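Local atomic coordinates of uncharacterized protein (Thermomonospora curvata, PDB entry 4MVE), a protein that is of unknown function but combines the GXWXG and DUF4334 sequence families in a largely antiparallel beta structure. Residues A[43-48]-A[146-151]; A[60-65]-A[78-83]; A[71-76]-A[97-102]; A[116-121]-A[134-139]. One frame throughout, in Å; residues are numbered along the deposited sequence.

Contact 1 of 4, residues A[43-48]-A[146-151]; sequences TWRGGI and HLTRER
Five backbone hydrogen bonds join T43, R45 and G47 to E150, T148 and H146, pairing strands 42-48 and 143-149 antiparallel. R45 N gives to T148 O (2.8 Å) and R45 O takes T148 N; G47 and H146 are paired both ways in the same manner. E150 N closes the end of the row on T43 O (2.9 Å). W44, G46, L147 and R149 turn their backbone polar groups to K67, Y65, V130 and D128 on the neighbouring strands. One water donates to R45 O and also bonds H146 ND1 (2.7 Å) and T148 OG1; a second links T43 N to E150 O. H146 NE2, buried here, has no partner in the model.

On the face that carries W44, L147 and R149, R149 CB lies over the six-membered ring of W44, 3.9 Å from its centroid, a CH-pi contact. The R149 chain bends at chi3 (-57°), which turns NE; further out, CZ sits 3.6 Å from W44 CZ2, with ring and guanidinium planes 49° apart. The polar ends are held by outside partners: W44 NE1 by M40 O, R149 NH2 by F39 O and D127 O, E150 OE1 by Y65 OH. On the opposite face, with R45 and T148, the H146 ring covers G47, with CE1 3.3 Å from G47 CA, where any CB would clash.

W44 and G46 belong to the GXWXG sequence that names the family. The backbone is thus bonded toward both neighbouring strands, while a bare glycine accepts the histidine ring and the tryptophan face takes the aliphatic part of an arginine whose N-H groups are bonded beyond it.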
# COMPACT_ATOMS: atom_id res chain seq x y z
N THR A 43 6.11 8.42 6.87
CA THR A 43 6.85 7.32 6.28
C THR A 43 6.24 6.01 6.76
O THR A 43 5.91 5.87 7.95
CB THR A 43 8.35 7.44 6.59
OG1 THR A 43 8.80 8.66 6.00
CG2 THR A 43 9.18 6.28 6.01
N TRP A 44 6.08 5.05 5.83
CA TRP A 44 5.50 3.74 6.11
C TRP A 44 6.35 2.60 5.55
O TRP A 44 6.90 2.72 4.44
CB TRP A 44 4.07 3.61 5.54
CG TRP A 44 3.08 4.63 5.99
CD1 TRP A 44 3.06 5.95 5.66
CD2 TRP A 44 1.84 4.38 6.71
NE1 TRP A 44 1.92 6.55 6.15
CE2 TRP A 44 1.16 5.62 6.82
CE3 TRP A 44 1.23 3.22 7.23
CZ2 TRP A 44 -0.09 5.74 7.45
CZ3 TRP A 44 -0.01 3.34 7.86
CH2 TRP A 44 -0.66 4.59 7.96
N ARG A 45 6.44 1.50 6.32
CA ARG A 45 7.11 0.25 5.94
C ARG A 45 6.06 -0.65 5.25
O ARG A 45 4.94 -0.83 5.76
CB ARG A 45 7.73 -0.46 7.16
CG ARG A 45 8.40 -1.80 6.77
CD ARG A 45 9.15 -2.48 7.92
NE ARG A 45 8.26 -3.05 8.94
CZ ARG A 45 8.08 -2.53 10.15
NH1 ARG A 45 8.72 -1.42 10.51
NH2 ARG A 45 7.27 -3.12 11.02
N GLY A 46 6.42 -1.16 4.08
CA GLY A 46 5.51 -1.98 3.29
C GLY A 46 5.84 -3.44 3.27
O GLY A 46 6.98 -3.83 3.54
N GLY A 47 4.82 -4.23 3.00
CA GLY A 47 4.88 -5.67 2.88
C GLY A 47 3.77 -6.11 1.95
O GLY A 47 2.86 -5.33 1.64
N ILE A 48 3.86 -7.34 1.46
CA ILE A 48 2.92 -7.84 0.47
C ILE A 48 2.25 -9.11 0.95
O ILE A 48 2.91 -9.97 1.53
CB ILE A 48 3.70 -8.07 -0.87
CG1 ILE A 48 4.33 -6.77 -1.38
CG2 ILE A 48 2.81 -8.68 -1.94
CD1 ILE A 48 5.53 -6.99 -2.30
N HIS A 146 0.43 -4.12 2.34
CA HIS A 146 0.13 -3.46 3.61
C HIS A 146 1.18 -2.43 3.95
O HIS A 146 2.25 -2.46 3.37
CB HIS A 146 -0.06 -4.48 4.76
CG HIS A 146 1.00 -5.54 4.87
ND1 HIS A 146 2.22 -5.28 5.46
CD2 HIS A 146 0.98 -6.84 4.48
CE1 HIS A 146 2.89 -6.42 5.42
NE2 HIS A 146 2.18 -7.38 4.85
N LEU A 147 0.83 -1.44 4.80
CA LEU A 147 1.72 -0.40 5.28
C LEU A 147 1.58 -0.26 6.77
O LEU A 147 0.46 -0.23 7.29
CB LEU A 147 1.47 0.97 4.59
CG LEU A 147 1.59 1.06 3.06
CD1 LEU A 147 1.00 2.39 2.55
CD2 LEU A 147 3.04 0.80 2.56
N THR A 148 2.73 -0.10 7.45
CA THR A 148 2.92 0.10 8.90
C THR A 148 3.63 1.44 9.09
O THR A 148 4.69 1.66 8.50
CB THR A 148 3.68 -1.07 9.53
OG1 THR A 148 2.95 -2.25 9.21
CG2 THR A 148 3.81 -0.93 11.07
N ARG A 149 3.01 2.34 9.84
CA ARG A 149 3.51 3.68 10.07
C ARG A 149 4.79 3.67 10.93
O ARG A 149 4.83 3.01 11.96
CB ARG A 149 2.41 4.54 10.74
CG ARG A 149 2.71 6.04 10.79
CD ARG A 149 1.81 6.82 11.74
NE ARG A 149 0.37 6.67 11.46
CZ ARG A 149 -0.32 7.40 10.59
NH1 ARG A 149 0.28 8.34 9.87
NH2 ARG A 149 -1.63 7.21 10.44
N GLU A 150 5.83 4.39 10.47
CA GLU A 150 7.08 4.58 11.21
C GLU A 150 6.80 5.53 12.36
O GLU A 150 6.19 6.58 12.13
CB GLU A 150 8.17 5.19 10.31
CG GLU A 150 9.15 4.24 9.65
CD GLU A 150 10.36 4.94 9.04
OE1 GLU A 150 11.10 4.27 8.28
OE2 GLU A 150 10.56 6.15 9.28
N ARG A 151 7.20 5.17 13.59
CA ARG A 151 6.99 5.98 14.80
C ARG A 151 8.29 6.07 15.61
O ARG A 151 9.02 7.05 15.47
CB ARG A 151 5.86 5.39 15.67
CG ARG A 151 4.46 5.68 15.13
CD ARG A 151 3.39 5.01 15.96
NE ARG A 151 2.64 5.96 16.80
CZ ARG A 151 1.87 5.61 17.83
NH1 ARG A 151 1.74 4.34 18.17
NH2 ARG A 151 1.24 6.54 18.53
O HOH W 1 5.64 8.53 10.03
O HOH W 2 3.54 -3.29 6.70

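Contact 2 of 4, residues A[60-65]-A[78-83]; sequences LGMNWY and LLCRSP
N63 and Y65 grip strand 74-81 through two backbone hydrogen bonds: R81 N to N63 O (2.9 Å) and Y65 N to L79 O (2.7 Å). Between them W64 and C80 form an antiparallel non-hydrogen-bonded pair whose side chains diverge. L79 O is also approached by W64 CD1, at 3.2 Å, and the rim of the indole comes near L78, with CD1 4.1 Å from L78 CD2. The selenomethionine M62 brings its CE to 4.0 Å from C80 SG. R81 bends at chi3 (-76°), which turns NE; its NH2 lies 3.6 Å from Y65 CD1, the guanidinium almost perpendicular to the phenol ring.

The turn that sets up these contacts is a Schellman motif: N63, just past helix 54-61 and with positive phi, is the first residue to leave helical angles, its N bonded back to L60 O. The chain then enters the beta hairpin of strands 64-71 and 74-81 directly.

In the next shell, with CG anti to the backbone N (chi1 176°), W64 packs on L59 of that helix and on I48 of strand 42-48. An alanine here would probably open a gap between helix and sheet, leaving I48, L59 and the L78 methyl without the indole they pack on. Y65 OH is fixed by E150 OE1 and R81 NH1 by G85 O. Y88 and Y90 both pack on M62, Y90 also touches C80, and the backbones of C80 and Y88 are hydrogen-bonded.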
# COMPACT_ATOMS: atom_id res chain seq x y z
N LEU A 60 10.37 -7.05 -4.38
CA LEU A 60 11.24 -7.80 -3.49
C LEU A 60 12.70 -7.72 -4.00
O LEU A 60 13.60 -7.44 -3.21
CB LEU A 60 10.74 -9.26 -3.44
CG LEU A 60 9.84 -9.71 -2.25
CD1 LEU A 60 8.75 -8.69 -1.89
CD2 LEU A 60 9.20 -11.05 -2.53
N GLY A 61 12.91 -7.90 -5.30
CA GLY A 61 14.24 -7.85 -5.91
C GLY A 61 14.90 -6.50 -5.79
O GLY A 61 16.12 -6.40 -5.62
N MSE A 62 14.08 -5.44 -5.81
CA MSE A 62 14.54 -4.06 -5.64
C MSE A 62 14.74 -3.70 -4.17
O MSE A 62 15.20 -2.59 -3.90
CB MSE A 62 13.54 -3.13 -6.26
CG MSE A 62 13.71 -3.04 -7.72
SE MSE A 62 13.34 -1.27 -8.27
CE MSE A 62 14.87 -0.26 -7.32
N ASN A 63 14.41 -4.63 -3.23
CA ASN A 63 14.47 -4.41 -1.79
C ASN A 63 13.55 -3.25 -1.40
O ASN A 63 13.92 -2.42 -0.57
CB ASN A 63 15.90 -4.16 -1.29
CG ASN A 63 16.66 -5.39 -0.94
OD1 ASN A 63 16.67 -5.83 0.22
ND2 ASN A 63 17.36 -5.93 -1.92
N TRP A 64 12.34 -3.21 -1.98
CA TRP A 64 11.32 -2.23 -1.66
C TRP A 64 11.10 -2.19 -0.16
O TRP A 64 10.90 -3.24 0.48
CB TRP A 64 10.00 -2.58 -2.36
CG TRP A 64 8.88 -1.65 -1.97
CD1 TRP A 64 8.83 -0.30 -2.17
CD2 TRP A 64 7.63 -2.01 -1.39
NE1 TRP A 64 7.63 0.21 -1.72
CE2 TRP A 64 6.85 -0.83 -1.29
CE3 TRP A 64 7.07 -3.24 -0.96
CZ2 TRP A 64 5.56 -0.83 -0.75
CZ3 TRP A 64 5.77 -3.24 -0.47
CH2 TRP A 64 5.04 -2.05 -0.35
N TYR A 65 11.23 -1.00 0.41
CA TYR A 65 11.05 -0.76 1.84
C TYR A 65 9.60 -0.32 2.14
O TYR A 65 8.94 -0.91 2.99
CB TYR A 65 12.04 0.29 2.36
CG TYR A 65 11.73 0.69 3.79
CD1 TYR A 65 11.96 -0.19 4.84
CD2 TYR A 65 11.14 1.91 4.08
CE1 TYR A 65 11.59 0.13 6.15
CE2 TYR A 65 10.78 2.25 5.38
CZ TYR A 65 11.01 1.35 6.41
OH TYR A 65 10.70 1.69 7.71
N LEU A 78 8.16 4.51 -3.93
CA LEU A 78 9.07 3.35 -3.89
C LEU A 78 10.35 3.60 -3.15
O LEU A 78 11.42 3.71 -3.77
CB LEU A 78 9.41 2.88 -5.32
CG LEU A 78 8.20 2.51 -6.20
CD1 LEU A 78 8.61 2.42 -7.64
CD2 LEU A 78 7.58 1.17 -5.74
N LEU A 79 10.26 3.62 -1.82
CA LEU A 79 11.43 3.68 -0.96
C LEU A 79 12.02 2.32 -0.97
O LEU A 79 11.27 1.35 -0.91
CB LEU A 79 11.09 4.13 0.48
CG LEU A 79 10.45 5.53 0.65
CD1 LEU A 79 10.18 5.79 2.17
CD2 LEU A 79 11.35 6.66 0.03
N CYS A 80 13.35 2.22 -1.17
CA CYS A 80 14.03 0.94 -1.26
C CYS A 80 15.23 0.97 -0.39
O CYS A 80 15.70 2.05 -0.01
CB CYS A 80 14.41 0.61 -2.71
SG CYS A 80 13.00 0.47 -3.84
N ARG A 81 15.73 -0.21 -0.09
CA ARG A 81 16.93 -0.34 0.71
C ARG A 81 18.09 -0.62 -0.21
O ARG A 81 18.05 -1.56 -1.02
CB ARG A 81 16.75 -1.43 1.77
CG ARG A 81 17.63 -1.18 2.98
CD ARG A 81 17.44 -2.23 4.03
NE ARG A 81 16.19 -2.08 4.79
CZ ARG A 81 16.05 -1.31 5.87
NH1 ARG A 81 17.06 -0.54 6.27
NH2 ARG A 81 14.91 -1.28 6.52
N SER A 82 19.12 0.25 -0.13
CA SER A 82 20.34 0.10 -0.92
C SER A 82 21.27 -0.91 -0.20
O SER A 82 21.01 -1.22 0.97
CB SER A 82 21.00 1.47 -1.12
OG SER A 82 21.33 2.06 0.13
N PRO A 83 22.34 -1.46 -0.84
CA PRO A 83 23.19 -2.47 -0.14
C PRO A 83 23.76 -2.02 1.22
O PRO A 83 23.88 -2.87 2.12
CB PRO A 83 24.32 -2.74 -1.14
CG PRO A 83 24.25 -1.65 -2.17
CD PRO A 83 22.81 -1.26 -2.23

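Contact 3 of 4, residues A[71-76]-A[97-102]; sequences DRDHVE and RLREVA
R72 and R99 stack their guanidinium groups face to face, centres 3.9 Å apart and planes 8° from parallel, although the side chains themselves cross at about a right angle. R72 is extended from CG to NE, its CG anti to the backbone N (chi1 -176°), and its NH2 lies over the centre of the R99 group. R99 instead folds at chi2 (-65°), bringing its CD back toward the turn. The like charges, with R72 NH1 3.6 Å from R99 NE, are probably eased by D73: R99 NH1 and NH2 both reach D73 OD1, each at 3.0 Å, an end-on salt bridge to a single oxygen. That oxygen lies near the guanidinium plane, while the carboxylate plane is steeply inclined to it. R99 NH1 also donates to L98 O (2.9 Å). An alanine in place of R99 would probably leave D73 OD1 without its salt-bridge mate and the R72 guanidinium free to turn.

Beneath the charged groups, L98 N bonds R72 O (2.7 Å), and V75 CG2 packs on L98 CG at 4.0 Å, with F69 touching both residues. R97 bends at chi2, and its end leads off to a salt bridge with D114, while its CB stays beside R72 O.

D71 shapes the bend: its OD1 takes D73 N through the anti lone pair, an Asx turn, and both carboxylate oxygens accept H74 ND1. Around them D71 to H74 form a type I turn, the two-residue connection of the beta hairpin of strands 64-71 and 74-81, whose tip here meets strand 96-103.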
# COMPACT_ATOMS: atom_id res chain seq x y z
N ASP A 71 3.14 15.46 1.37
CA ASP A 71 1.90 16.23 1.36
C ASP A 71 0.99 15.57 0.30
O ASP A 71 1.41 14.61 -0.37
CB ASP A 71 2.16 17.73 1.09
CG ASP A 71 2.97 18.06 -0.17
OD1 ASP A 71 2.56 17.62 -1.28
OD2 ASP A 71 3.93 18.86 -0.06
N ARG A 72 -0.25 16.08 0.17
CA ARG A 72 -1.27 15.59 -0.78
C ARG A 72 -0.74 15.51 -2.23
O ARG A 72 -1.24 14.73 -3.04
CB ARG A 72 -2.48 16.56 -0.71
CG ARG A 72 -3.71 16.22 -1.55
CD ARG A 72 -4.73 17.33 -1.41
NE ARG A 72 -5.84 17.21 -2.36
CZ ARG A 72 -5.92 17.88 -3.51
NH1 ARG A 72 -6.98 17.73 -4.29
NH2 ARG A 72 -4.95 18.71 -3.88
N ASP A 73 0.27 16.33 -2.56
CA ASP A 73 0.77 16.43 -3.91
C ASP A 73 2.13 15.82 -4.09
O ASP A 73 2.58 15.70 -5.23
CB ASP A 73 0.79 17.89 -4.33
CG ASP A 73 -0.59 18.42 -4.66
OD1 ASP A 73 -1.35 17.72 -5.40
OD2 ASP A 73 -0.92 19.54 -4.21
N HIS A 74 2.79 15.42 -3.00
CA HIS A 74 4.15 14.90 -3.11
C HIS A 74 4.36 13.64 -2.27
O HIS A 74 4.51 13.70 -1.05
CB HIS A 74 5.17 16.00 -2.74
CG HIS A 74 5.06 17.23 -3.59
ND1 HIS A 74 4.49 18.41 -3.11
CD2 HIS A 74 5.48 17.45 -4.87
CE1 HIS A 74 4.61 19.29 -4.08
NE2 HIS A 74 5.18 18.76 -5.17
N VAL A 75 4.38 12.49 -2.95
CA VAL A 75 4.55 11.15 -2.39
C VAL A 75 5.73 10.42 -3.06
O VAL A 75 5.85 10.41 -4.29
CB VAL A 75 3.23 10.34 -2.60
CG1 VAL A 75 3.34 8.92 -2.04
CG2 VAL A 75 2.03 11.06 -1.98
N GLU A 76 6.55 9.75 -2.25
CA GLU A 76 7.61 8.88 -2.76
C GLU A 76 7.04 7.47 -2.70
O GLU A 76 6.88 6.93 -1.61
CB GLU A 76 8.94 9.05 -2.00
CG GLU A 76 9.44 10.49 -2.04
CD GLU A 76 10.55 10.80 -1.05
OE1 GLU A 76 10.59 10.13 0.01
OE2 GLU A 76 11.34 11.74 -1.30
N ARG A 97 1.00 11.17 -5.84
CA ARG A 97 0.22 12.12 -5.07
C ARG A 97 -1.01 11.41 -4.50
O ARG A 97 -1.28 10.25 -4.83
CB ARG A 97 -0.14 13.36 -5.91
CG ARG A 97 -1.08 13.09 -7.04
CD ARG A 97 -0.86 14.03 -8.24
NE ARG A 97 -1.77 13.63 -9.32
CZ ARG A 97 -1.69 12.49 -10.02
NH1 ARG A 97 -0.69 11.63 -9.79
NH2 ARG A 97 -2.58 12.21 -10.95
N LEU A 98 -1.70 12.09 -3.59
CA LEU A 98 -2.88 11.54 -2.92
C LEU A 98 -4.14 12.27 -3.31
O LEU A 98 -4.16 13.51 -3.39
CB LEU A 98 -2.74 11.65 -1.40
CG LEU A 98 -1.71 10.72 -0.71
CD1 LEU A 98 -1.33 11.27 0.66
CD2 LEU A 98 -2.26 9.30 -0.56
N ARG A 99 -5.19 11.50 -3.56
CA ARG A 99 -6.54 12.02 -3.87
C ARG A 99 -7.57 11.12 -3.20
O ARG A 99 -7.21 10.02 -2.74
CB ARG A 99 -6.78 12.09 -5.38
CG ARG A 99 -5.84 13.03 -6.18
CD ARG A 99 -6.08 14.50 -5.75
NE ARG A 99 -5.38 15.47 -6.59
CZ ARG A 99 -4.18 15.97 -6.34
NH1 ARG A 99 -3.45 15.52 -5.33
NH2 ARG A 99 -3.66 16.89 -7.14
N GLU A 100 -8.83 11.57 -3.12
CA GLU A 100 -9.90 10.73 -2.62
C GLU A 100 -10.55 10.09 -3.83
O GLU A 100 -11.01 10.82 -4.70
CB GLU A 100 -10.91 11.52 -1.78
CG GLU A 100 -10.33 12.01 -0.47
CD GLU A 100 -11.34 12.83 0.32
OE1 GLU A 100 -11.57 14.00 -0.06
OE2 GLU A 100 -11.91 12.29 1.29
N VAL A 101 -10.50 8.75 -3.92
CA VAL A 101 -10.99 7.95 -5.05
C VAL A 101 -11.91 6.83 -4.55
O VAL A 101 -11.67 6.32 -3.48
CB VAL A 101 -9.79 7.35 -5.85
CG1 VAL A 101 -10.26 6.72 -7.18
CG2 VAL A 101 -8.68 8.40 -6.12
N ALA A 102 -13.00 6.50 -5.31
CA ALA A 102 -13.91 5.41 -4.95
C ALA A 102 -13.38 4.07 -5.45
O ALA A 102 -12.81 3.98 -6.54
CB ALA A 102 -15.30 5.63 -5.53

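Contact 4 of 4, residues A[116-121]-A[134-139]; sequences QPIIDH and MDAKGQ
I118 and I119 pair with A136 and D135 in the beta hairpin of strands 118-124 and 129-136, close to its open end, where the chains run at 161°. The backbone bonds come first: I119 and D135 are joined both ways, D135 N to I119 O being the shorter at 2.7 Å, and K137 N adds a bond to P117 O (3.0 Å). P117 is the centre of an inverse gamma turn leading into the first strand, and A136 to Q139 make a type II turn leaving the second, with G138 at positive phi.

Apolar contacts lie mainly on the face bearing I118, M134 and A136. I118 divides its branches, CG2 reaching CG of the selenomethionine M134 at 3.6 Å and CG1 reaching A136 CB at 3.9 Å. At the end of the pairing P117 CB touches K137 CB (3.6 Å), the side chains crossing. A polar atom also reaches the I118 face: D120 OD1 lies 3.4 Å from M134 CG.

The polar side-chain contact is on the opposite face. There the H121 ring, with I119 CG2 over one side and V101 and L103 nearby, is nearly coplanar with the D135 carboxylate, and H121 NE2 donates to the anti lone pair of D135 OD2 at 3.1 Å.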
# COMPACT_ATOMS: atom_id res chain seq x y z
N GLN A 116 2.33 6.42 -14.13
CA GLN A 116 1.94 5.01 -14.29
C GLN A 116 0.46 4.87 -14.02
O GLN A 116 -0.03 5.54 -13.11
CB GLN A 116 2.72 4.10 -13.29
CG GLN A 116 4.25 4.29 -13.28
CD GLN A 116 4.91 4.01 -14.60
OE1 GLN A 116 4.40 3.28 -15.45
NE2 GLN A 116 6.05 4.64 -14.83
N PRO A 117 -0.28 4.02 -14.77
CA PRO A 117 -1.74 3.94 -14.54
C PRO A 117 -2.03 3.04 -13.34
O PRO A 117 -2.60 1.97 -13.49
CB PRO A 117 -2.25 3.35 -15.87
CG PRO A 117 -1.10 2.50 -16.37
CD PRO A 117 0.15 3.19 -15.93
N ILE A 118 -1.58 3.46 -12.14
CA ILE A 118 -1.70 2.68 -10.91
C ILE A 118 -2.26 3.53 -9.79
O ILE A 118 -1.73 4.62 -9.51
CB ILE A 118 -0.31 2.09 -10.49
CG1 ILE A 118 0.33 1.22 -11.60
CG2 ILE A 118 -0.42 1.30 -9.18
CD1 ILE A 118 1.85 1.00 -11.51
N ILE A 119 -3.32 3.03 -9.13
CA ILE A 119 -3.90 3.70 -7.97
C ILE A 119 -3.91 2.72 -6.80
O ILE A 119 -4.37 1.60 -6.99
CB ILE A 119 -5.34 4.21 -8.26
CG1 ILE A 119 -5.36 5.26 -9.37
CG2 ILE A 119 -6.01 4.76 -6.96
CD1 ILE A 119 -6.79 5.38 -9.99
N ASP A 120 -3.45 3.14 -5.59
CA ASP A 120 -3.49 2.32 -4.37
C ASP A 120 -4.54 2.89 -3.43
O ASP A 120 -4.33 3.98 -2.88
CB ASP A 120 -2.13 2.25 -3.66
CG ASP A 120 -0.95 1.82 -4.52
OD1 ASP A 120 -1.15 0.95 -5.41
OD2 ASP A 120 0.16 2.30 -4.27
N HIS A 121 -5.65 2.16 -3.24
CA HIS A 121 -6.81 2.54 -2.40
C HIS A 121 -6.56 2.08 -0.97
O HIS A 121 -6.34 0.89 -0.75
CB HIS A 121 -8.10 1.92 -2.95
CG HIS A 121 -8.36 2.26 -4.38
ND1 HIS A 121 -9.23 3.30 -4.75
CD2 HIS A 121 -7.89 1.67 -5.51
CE1 HIS A 121 -9.26 3.29 -6.07
NE2 HIS A 121 -8.49 2.31 -6.57
N MSE A 134 -4.16 -2.22 -4.86
CA MSE A 134 -3.56 -1.73 -6.08
C MSE A 134 -4.50 -1.97 -7.28
O MSE A 134 -4.88 -3.12 -7.55
CB MSE A 134 -2.19 -2.39 -6.34
CG MSE A 134 -1.50 -1.74 -7.52
SE MSE A 134 -0.01 -2.78 -8.17
CE MSE A 134 -1.08 -4.26 -9.00
N ASP A 135 -4.86 -0.88 -7.96
CA ASP A 135 -5.76 -0.81 -9.13
C ASP A 135 -4.91 -0.33 -10.33
O ASP A 135 -4.76 0.87 -10.55
CB ASP A 135 -6.93 0.16 -8.76
CG ASP A 135 -7.85 0.67 -9.86
OD1 ASP A 135 -7.82 0.09 -10.99
OD2 ASP A 135 -8.63 1.61 -9.59
N ALA A 136 -4.28 -1.29 -11.03
CA ALA A 136 -3.38 -1.04 -12.16
C ALA A 136 -4.03 -1.44 -13.49
O ALA A 136 -4.47 -2.59 -13.65
CB ALA A 136 -2.06 -1.81 -11.98
N LYS A 137 -4.02 -0.50 -14.45
CA LYS A 137 -4.58 -0.69 -15.77
C LYS A 137 -4.22 -2.04 -16.37
O LYS A 137 -3.04 -2.40 -16.45
CB LYS A 137 -4.16 0.41 -16.72
CG LYS A 137 -4.73 0.22 -18.11
CD LYS A 137 -4.46 1.41 -18.97
CE LYS A 137 -5.70 2.24 -19.05
NZ LYS A 137 -5.70 3.08 -20.29
N GLY A 138 -5.27 -2.76 -16.76
CA GLY A 138 -5.14 -4.06 -17.39
C GLY A 138 -5.21 -5.23 -16.44
O GLY A 138 -5.79 -6.26 -16.82
N GLN A 139 -4.59 -5.10 -15.21
CA GLN A 139 -4.55 -6.18 -14.21
C GLN A 139 -5.92 -6.79 -14.05
O GLN A 139 -6.89 -6.06 -13.82
CB GLN A 139 -4.01 -5.72 -12.86
CG GLN A 139 -2.50 -5.54 -12.80
CD GLN A 139 -1.70 -6.82 -12.65
OE1 GLN A 139 -2.24 -7.94 -12.59
NE2 GLN A 139 -0.39 -6.68 -12.58

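In the fold
All four contacts belong to one antiparallel sheet. Contact 1 joins strands 42-48 and 143-149, so its 98-residue span encloses the other three along the chain and brings the two family regions together. Contacts 2 and 3 alternate in sequence and share strand 74-81, but their centres are 22 Å apart, near opposite ends of its hairpin. Contact 4 follows, its centre about 19 Å from that of contact 1, across the centre of the chain. Contacts 1 and 2 touch through E150 and Y65 and through neighbouring strands 42-48 and 64-71; contacts 3 and 4 meet where V101 and A102 pack on H121. Contact 3, like contact 1, ties the GXWXG region to the DUF4334 region.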